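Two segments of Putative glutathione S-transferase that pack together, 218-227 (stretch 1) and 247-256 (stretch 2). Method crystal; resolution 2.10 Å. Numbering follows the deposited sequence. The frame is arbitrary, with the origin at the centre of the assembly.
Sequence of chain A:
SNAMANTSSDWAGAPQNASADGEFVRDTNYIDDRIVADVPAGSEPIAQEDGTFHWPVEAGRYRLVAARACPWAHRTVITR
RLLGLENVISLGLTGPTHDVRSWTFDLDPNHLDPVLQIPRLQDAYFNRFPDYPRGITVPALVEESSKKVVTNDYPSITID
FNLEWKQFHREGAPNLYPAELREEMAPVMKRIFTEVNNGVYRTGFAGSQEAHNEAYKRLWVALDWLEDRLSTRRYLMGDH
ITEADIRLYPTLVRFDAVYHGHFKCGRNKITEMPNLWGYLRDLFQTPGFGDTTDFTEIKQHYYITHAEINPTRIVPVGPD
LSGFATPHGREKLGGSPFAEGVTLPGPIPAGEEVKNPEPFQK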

ATOM      1  N   ARG A 218     -12.317   8.634   9.905  1.00 22.23           N
ATOM      2  CA  ARG A 218     -13.046   9.668   9.160  1.00 22.31           C
ATOM      3  C   ARG A 218     -12.849   9.557   7.655  1.00 22.05           C
ATOM      4  O   ARG A 218     -13.802   9.664   6.882  1.00 22.15           O
ATOM      5  N   LEU A 219     -11.617   9.331   7.227  1.00 21.80           N
ATOM      6  CA  LEU A 219     -11.328   9.240   5.799  1.00 21.41           C
ATOM      7  C   LEU A 219     -12.142   8.106   5.163  1.00 21.04           C
ATOM      8  O   LEU A 219     -12.740   8.269   4.089  1.00 20.47           O
ATOM      9  N   TRP A 220     -12.179   6.962   5.826  1.00 19.87           N
ATOM     10  CA  TRP A 220     -12.821   5.795   5.228  1.00 20.52           C
ATOM     11  C   TRP A 220     -14.347   5.802   5.276  1.00 21.10           C
ATOM     12  O   TRP A 220     -14.986   5.227   4.389  1.00 22.18           O
ATOM     13  N   VAL A 221     -14.929   6.438   6.292  1.00 22.11           N
ATOM     14  CA  VAL A 221     -16.377   6.703   6.304  1.00 22.54           C
ATOM     15  C   VAL A 221     -16.714   7.533   5.042  1.00 21.90           C
ATOM     16  O   VAL A 221     -17.681   7.221   4.332  1.00 22.23           O
ATOM     17  N   ALA A 222     -15.900   8.537   4.735  1.00 20.24           N
ATOM     18  CA  ALA A 222     -16.179   9.374   3.572  1.00 20.30           C
ATOM     19  C   ALA A 222     -15.909   8.649   2.246  1.00 19.87           C
ATOM     20  O   ALA A 222     -16.695   8.774   1.305  1.00 20.72           O
ATOM     21  N   LEU A 223     -14.807   7.907   2.141  1.00 20.31           N
ATOM     22  CA  LEU A 223     -14.560   7.138   0.903  1.00 20.44           C
ATOM     23  C   LEU A 223     -15.647   6.084   0.658  1.00 21.05           C
ATOM     24  O   LEU A 223     -16.052   5.822  -0.497  1.00 20.54           O
ATOM     25  N   ASP A 224     -16.170   5.486   1.731  1.00 21.48           N
ATOM     26  CA  ASP A 224     -17.259   4.509   1.548  1.00 22.26           C
ATOM     27  C   ASP A 224     -18.560   5.210   1.117  1.00 22.45           C
ATOM     28  O   ASP A 224     -19.338   4.661   0.345  1.00 22.62           O
ATOM     29  N   TRP A 225     -18.802   6.411   1.647  1.00 21.96           N
ATOM     30  CA  TRP A 225     -19.916   7.241   1.185  1.00 22.30           C
ATOM     31  C   TRP A 225     -19.742   7.567  -0.315  1.00 22.15           C
ATOM     32  O   TRP A 225     -20.695   7.453  -1.078  1.00 21.89           O
ATOM     33  N   LEU A 226     -18.545   7.958  -0.734  1.00 21.51           N
ATOM     34  CA  LEU A 226     -18.337   8.293  -2.153  1.00 21.96           C
ATOM     35  C   LEU A 226     -18.526   7.070  -3.076  1.00 21.98           C
ATOM     36  O   LEU A 226     -19.124   7.154  -4.164  1.00 21.76           O
ATOM     37  N   GLU A 227     -18.010   5.932  -2.637  1.00 22.61           N
ATOM     38  CA  GLU A 227     -18.120   4.684  -3.388  1.00 22.74           C
ATOM     39  C   GLU A 227     -19.614   4.375  -3.620  1.00 24.14           C
ATOM     40  O   GLU A 227     -20.038   3.989  -4.724  1.00 23.85           O
ATOM     41  N   ARG A 247     -12.344  18.883  -7.731  1.00 19.54           N
ATOM     42  CA  ARG A 247     -11.858  18.942  -6.372  1.00 20.26           C
ATOM     43  C   ARG A 247     -11.580  17.548  -5.772  1.00 20.54           C
ATOM     44  O   ARG A 247     -10.724  17.414  -4.914  1.00 22.25           O
ATOM     45  N   LEU A 248     -12.232  16.509  -6.259  1.00 20.93           N
ATOM     46  CA  LEU A 248     -11.985  15.150  -5.736  1.00 21.10           C
ATOM     47  C   LEU A 248     -10.791  14.453  -6.450  1.00 21.60           C
ATOM     48  O   LEU A 248      -9.941  13.853  -5.797  1.00 22.14           O
ATOM     49  N   TYR A 249     -10.721  14.579  -7.773  1.00 21.26           N
ATOM     50  CA  TYR A 249      -9.699  13.932  -8.578  1.00 21.34           C
ATOM     51  C   TYR A 249      -8.283  14.066  -8.058  1.00 21.88           C
ATOM     52  O   TYR A 249      -7.580  13.070  -7.978  1.00 20.96           O
ATOM     53  N   PRO A 250      -7.853  15.278  -7.662  1.00 21.95           N
ATOM     54  CA  PRO A 250      -6.460  15.409  -7.251  1.00 21.35           C
ATOM     55  C   PRO A 250      -6.083  14.549  -6.031  1.00 22.47           C
ATOM     56  O   PRO A 250      -4.926  14.129  -5.929  1.00 22.04           O
ATOM     57  N   THR A 251      -7.037  14.299  -5.133  1.00 22.29           N
ATOM     58  CA  THR A 251      -6.804  13.406  -4.012  1.00 21.79           C
ATOM     59  C   THR A 251      -6.745  11.932  -4.481  1.00 21.70           C
ATOM     60  O   THR A 251      -5.801  11.199  -4.151  1.00 21.89           O
ATOM     61  N   LEU A 252      -7.712  11.521  -5.278  1.00 21.46           N
ATOM     62  CA  LEU A 252      -7.792  10.127  -5.734  1.00 21.97           C
ATOM     63  C   LEU A 252      -6.608   9.715  -6.609  1.00 22.06           C
ATOM     64  O   LEU A 252      -6.086   8.604  -6.452  1.00 21.89           O
ATOM     65  N   VAL A 253      -6.158  10.619  -7.476  1.00 20.96           N
ATOM     66  CA  VAL A 253      -5.066  10.328  -8.390  1.00 20.50           C
ATOM     67  C   VAL A 253      -3.690  10.210  -7.705  1.00 20.42           C
ATOM     68  O   VAL A 253      -2.765   9.596  -8.252  1.00 19.93           O
ATOM     69  N   ARG A 254      -3.579  10.755  -6.498  1.00 20.44           N
ATOM     70  CA  ARG A 254      -2.394  10.672  -5.694  1.00 20.00           C
ATOM     71  C   ARG A 254      -2.505   9.573  -4.632  1.00 19.92           C
ATOM     72  O   ARG A 254      -1.570   9.343  -3.857  1.00 19.93           O
ATOM     73  N   PHE A 255      -3.640   8.915  -4.568  1.00 20.63           N
ATOM     74  CA  PHE A 255      -3.893   7.996  -3.456  1.00 21.02           C
ATOM     75  C   PHE A 255      -3.031   6.732  -3.439  1.00 20.86           C
ATOM     76  O   PHE A 255      -2.241   6.526  -2.506  1.00 20.64           O
ATOM     77  N   ASP A 256      -3.159   5.889  -4.449  1.00 22.27           N
ATOM     78  CA  ASP A 256      -2.356   4.676  -4.464  1.00 22.22           C
ATOM     79  C   ASP A 256      -0.868   5.005  -4.558  1.00 22.47           C
ATOM     80  O   ASP A 256      -0.022   4.328  -3.913  1.00 21.23           O
TER

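Side-chain packing between helix 218-227 and stretch 2 (247-256) of the putative glutathione S-transferase. The contact is entirely apolar: no hydrogen bond crosses it, and the 232 Å² buried between the two stretches, both sides summed, comes almost wholly from leucine and aromatic residues. The backbones stay well apart, with CA of Leu223 9.9 Å from CA of Leu252 and CA of Leu226 10.0 Å from CA of Leu248, and side chains from both sides fill the gap. From stretch 1, Leu219, Leu223 and Leu226 point toward the partner, spaced three or four residues apart so that successive turns of the helix bring them onto one face; Trp220 leaves its backbone sideways, but the end of its indole comes nearer. Stretch 2 answers with Leu248 and Phe255, both pointing toward stretch 1, and with Leu252, which starts sideways and brings its end closer.

Phe255 is the largest bump, with 62 Å² covered by the other stretch. Its chi1 of -162° (t) carries the ring into a hollow bounded by Leu219, Trp220 and Leu223. Leu219, with chi1 t and chi2 p, sets its CD2 at the edge of the ring, near the ring plane, 4.3 Å from CE2 of Phe255. Leu223, m at chi1 and t at chi2, approaches the same ring obliquely, its CD1 lying 4.2 Å from CE2 of Phe255. The third wall is the benzo part of Trp220: with chi1 m and chi2 at 101°, the indole reaches across until CZ2 of Trp220 is 3.7 Å from CZ of Phe255, the closest approach between the stretches. The six-membered ring of Trp220 and the Phe255 ring have planes at 87° and centroids 6.0 Å apart, an oblique pairing. NE1 of Trp220 is hydrogen-bonded elsewhere in the structure; the approach to Phe255 is made by the carbon atoms of the six-membered ring.

Leu223 also serves the next part of the contact. While CD1 reaches Phe255, its other methyl, CD2, lies 4.3 Å from CD2 of Leu252, so the fork of this leucine spans two residues of stretch 2. Leu252 has the same rotamer, m then t. Farther along, Leu226 (m, t) and Leu248 (t, p) meet methyl to methyl, with CD1 of Leu226 4.0 Å from CD1 of Leu248; each has about 35 Å² covered, a small and evenly shared patch.

The charged side chains lie outside this apolar strip. NH1 of Arg254 donates to O of Pro250 within stretch 2 at 2.9 Å, and the end groups of Asp224, Glu227 and Asp256 find their hydrogen bonds elsewhere in the structure. Between the stretches, fit therefore rests on shape: an aromatic ring held by two leucines and an indole, followed by paired leucine tips.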

ATOM      1  CB  ARG A 218     -12.669  11.074   9.653  1.00 22.25           C
ATOM      2  CG  ARG A 218     -13.358  11.445  10.985  1.00 24.39           C
ATOM      3  CD  ARG A 218     -12.829  12.770  11.539  1.00 25.53           C
ATOM      4  NE  ARG A 218     -13.118  13.923  10.657  1.00 26.68           N
ATOM      5  CZ  ARG A 218     -12.716  15.170  10.909  1.00 26.48           C
ATOM      6  NH1 ARG A 218     -11.971  15.433  11.973  1.00 27.05           N
ATOM      7  NH2 ARG A 218     -13.021  16.148  10.092  1.00 24.60           N
ATOM      8  CB  LEU A 219      -9.824   9.018   5.570  1.00 20.77           C
ATOM      9  CG  LEU A 219      -9.358   8.679   4.169  1.00 21.51           C
ATOM     10  CD1 LEU A 219      -9.594   9.845   3.206  1.00 21.28           C
ATOM     11  CD2 LEU A 219      -7.848   8.272   4.173  1.00 19.59           C
ATOM     12  CB  TRP A 220     -12.180   4.472   5.773  1.00 20.15           C
ATOM     13  CG  TRP A 220     -10.855   4.301   5.073  1.00 18.46           C
ATOM     14  CD1 TRP A 220      -9.609   4.582   5.571  1.00 18.30           C
ATOM     15  CD2 TRP A 220     -10.660   3.908   3.726  1.00 18.94           C
ATOM     16  NE1 TRP A 220      -8.662   4.399   4.606  1.00 18.39           N
ATOM     17  CE2 TRP A 220      -9.274   3.990   3.459  1.00 17.89           C
ATOM     18  CE3 TRP A 220     -11.519   3.482   2.707  1.00 19.34           C
ATOM     19  CZ2 TRP A 220      -8.734   3.633   2.245  1.00 19.48           C
ATOM     20  CZ3 TRP A 220     -10.976   3.147   1.478  1.00 19.12           C
ATOM     21  CH2 TRP A 220      -9.602   3.230   1.259  1.00 21.83           C
ATOM     22  CB  VAL A 221     -16.827   7.483   7.578  1.00 22.86           C
ATOM     23  CG1 VAL A 221     -18.193   8.115   7.378  1.00 23.09           C
ATOM     24  CG2 VAL A 221     -16.851   6.558   8.863  1.00 22.65           C
ATOM     25  CB  ALA A 222     -15.398  10.702   3.633  1.00 19.32           C
ATOM     26  CB  LEU A 223     -13.164   6.514   0.898  1.00 20.40           C
ATOM     27  CG  LEU A 223     -11.966   7.488   0.802  1.00 21.84           C
ATOM     28  CD1 LEU A 223     -10.603   6.742   0.969  1.00 18.98           C
ATOM     29  CD2 LEU A 223     -11.963   8.309  -0.500  1.00 19.57           C
ATOM     30  CB  ASP A 224     -17.515   3.714   2.842  1.00 22.44           C
ATOM     31  CG  ASP A 224     -16.456   2.633   3.094  1.00 23.41           C
ATOM     32  OD1 ASP A 224     -15.792   2.162   2.133  1.00 24.02           O
ATOM     33  OD2 ASP A 224     -16.278   2.259   4.277  1.00 22.06           O
ATOM     34  CB  TRP A 225     -20.008   8.542   2.001  1.00 22.80           C
ATOM     35  CG  TRP A 225     -20.691   9.673   1.300  1.00 21.77           C
ATOM     36  CD1 TRP A 225     -22.002   9.719   0.902  1.00 23.76           C
ATOM     37  CD2 TRP A 225     -20.125  10.939   0.955  1.00 19.39           C
ATOM     38  NE1 TRP A 225     -22.252  10.912   0.289  1.00 24.32           N
ATOM     39  CE2 TRP A 225     -21.124  11.679   0.309  1.00 20.03           C
ATOM     40  CE3 TRP A 225     -18.857  11.512   1.107  1.00 18.28           C
ATOM     41  CZ2 TRP A 225     -20.908  12.975  -0.176  1.00 19.43           C
ATOM     42  CZ3 TRP A 225     -18.644  12.819   0.623  1.00 19.97           C
ATOM     43  CH2 TRP A 225     -19.649  13.512  -0.019  1.00 19.90           C
ATOM     44  CB  LEU A 226     -16.960   8.925  -2.375  1.00 20.91           C
ATOM     45  CG  LEU A 226     -16.794  10.319  -1.793  1.00 21.91           C
ATOM     46  CD1 LEU A 226     -15.340  10.760  -1.856  1.00 20.01           C
ATOM     47  CD2 LEU A 226     -17.704  11.343  -2.507  1.00 19.38           C
ATOM     48  CB  GLU A 227     -17.416   3.561  -2.623  1.00 23.03           C
ATOM     49  CG  GLU A 227     -17.658   2.163  -3.157  1.00 22.66           C
ATOM     50  CD  GLU A 227     -16.941   1.918  -4.459  1.00 24.43           C
ATOM     51  OE1 GLU A 227     -16.015   2.713  -4.778  1.00 25.17           O
ATOM     52  OE2 GLU A 227     -17.302   0.934  -5.151  1.00 25.54           O
ATOM     53  CB  ARG A 247     -12.829  19.681  -5.486  1.00 19.93           C
ATOM     54  CG  ARG A 247     -12.914  21.138  -5.878  1.00 21.41           C
ATOM     55  CD  ARG A 247     -13.707  21.930  -4.889  1.00 21.22           C
ATOM     56  NE  ARG A 247     -14.004  23.262  -5.402  1.00 21.54           N
ATOM     57  CZ  ARG A 247     -14.540  24.254  -4.693  1.00 25.04           C
ATOM     58  NH1 ARG A 247     -14.770  25.418  -5.285  1.00 26.94           N
ATOM     59  NH2 ARG A 247     -14.860  24.100  -3.410  1.00 23.17           N
ATOM     60  CB  LEU A 248     -13.250  14.309  -5.810  1.00 20.63           C
ATOM     61  CG  LEU A 248     -13.135  12.832  -5.411  1.00 20.24           C
ATOM     62  CD1 LEU A 248     -12.608  12.690  -3.970  1.00 15.82           C
ATOM     63  CD2 LEU A 248     -14.471  12.112  -5.610  1.00 18.03           C
ATOM     64  CB  TYR A 249      -9.800  14.386 -10.034  1.00 21.46           C
ATOM     65  CG  TYR A 249      -8.711  13.922 -10.931  1.00 21.31           C
ATOM     66  CD1 TYR A 249      -8.775  12.691 -11.561  1.00 21.73           C
ATOM     67  CD2 TYR A 249      -7.591  14.715 -11.162  1.00 20.33           C
ATOM     68  CE1 TYR A 249      -7.759  12.277 -12.400  1.00 21.29           C
ATOM     69  CE2 TYR A 249      -6.584  14.301 -11.996  1.00 19.74           C
ATOM     70  CZ  TYR A 249      -6.671  13.070 -12.604  1.00 19.50           C
ATOM     71  OH  TYR A 249      -5.648  12.685 -13.445  1.00 21.26           O
ATOM     72  CB  PRO A 250      -6.328  16.908  -6.935  1.00 21.21           C
ATOM     73  CG  PRO A 250      -7.359  17.563  -7.864  1.00 21.94           C
ATOM     74  CD  PRO A 250      -8.522  16.591  -7.761  1.00 22.26           C
ATOM     75  CB  THR A 251      -7.840  13.597  -2.881  1.00 21.56           C
ATOM     76  OG1 THR A 251      -7.731  14.943  -2.388  1.00 20.82           O
ATOM     77  CG2 THR A 251      -7.488  12.664  -1.685  1.00 19.24           C
ATOM     78  CB  LEU A 252      -9.097   9.828  -6.463  1.00 21.18           C
ATOM     79  CG  LEU A 252     -10.392   9.896  -5.666  1.00 22.70           C
ATOM     80  CD1 LEU A 252     -11.586   9.556  -6.603  1.00 21.57           C
ATOM     81  CD2 LEU A 252     -10.396   9.012  -4.404  1.00 23.83           C
ATOM     82  CB  VAL A 253      -5.040  11.322  -9.546  1.00 21.14           C
ATOM     83  CG1 VAL A 253      -4.335  12.652  -9.146  1.00 18.62           C
ATOM     84  CG2 VAL A 253      -4.423  10.675 -10.784  1.00 19.23           C
ATOM     85  CB  ARG A 254      -2.130  12.015  -4.987  1.00 20.60           C
ATOM     86  CG  ARG A 254      -1.685  13.133  -5.910  1.00 20.47           C
ATOM     87  CD  ARG A 254      -1.791  14.516  -5.264  1.00 20.33           C
ATOM     88  NE  ARG A 254      -1.202  15.497  -6.170  1.00 19.54           N
ATOM     89  CZ  ARG A 254      -1.795  15.941  -7.287  1.00 20.30           C
ATOM     90  NH1 ARG A 254      -3.004  15.537  -7.596  1.00 19.09           N
ATOM     91  NH2 ARG A 254      -1.164  16.793  -8.094  1.00 19.90           N
ATOM     92  CB  PHE A 255      -5.366   7.636  -3.349  1.00 20.50           C
ATOM     93  CG  PHE A 255      -5.733   7.073  -2.017  1.00 20.03           C
ATOM     94  CD1 PHE A 255      -5.597   5.715  -1.765  1.00 21.68           C
ATOM     95  CD2 PHE A 255      -6.200   7.883  -1.033  1.00 21.14           C
ATOM     96  CE1 PHE A 255      -5.946   5.177  -0.537  1.00 23.72           C
ATOM     97  CE2 PHE A 255      -6.557   7.374   0.207  1.00 23.41           C
ATOM     98  CZ  PHE A 255      -6.437   5.978   0.444  1.00 23.91           C
ATOM     99  CB  ASP A 256      -2.786   3.720  -5.591  1.00 23.29           C
ATOM    100  CG  ASP A 256      -4.170   3.094  -5.347  1.00 24.73           C
ATOM    101  OD1 ASP A 256      -4.712   3.273  -4.232  1.00 21.62           O
ATOM    102  OD2 ASP A 256      -4.712   2.437  -6.280  1.00 25.77           O
TER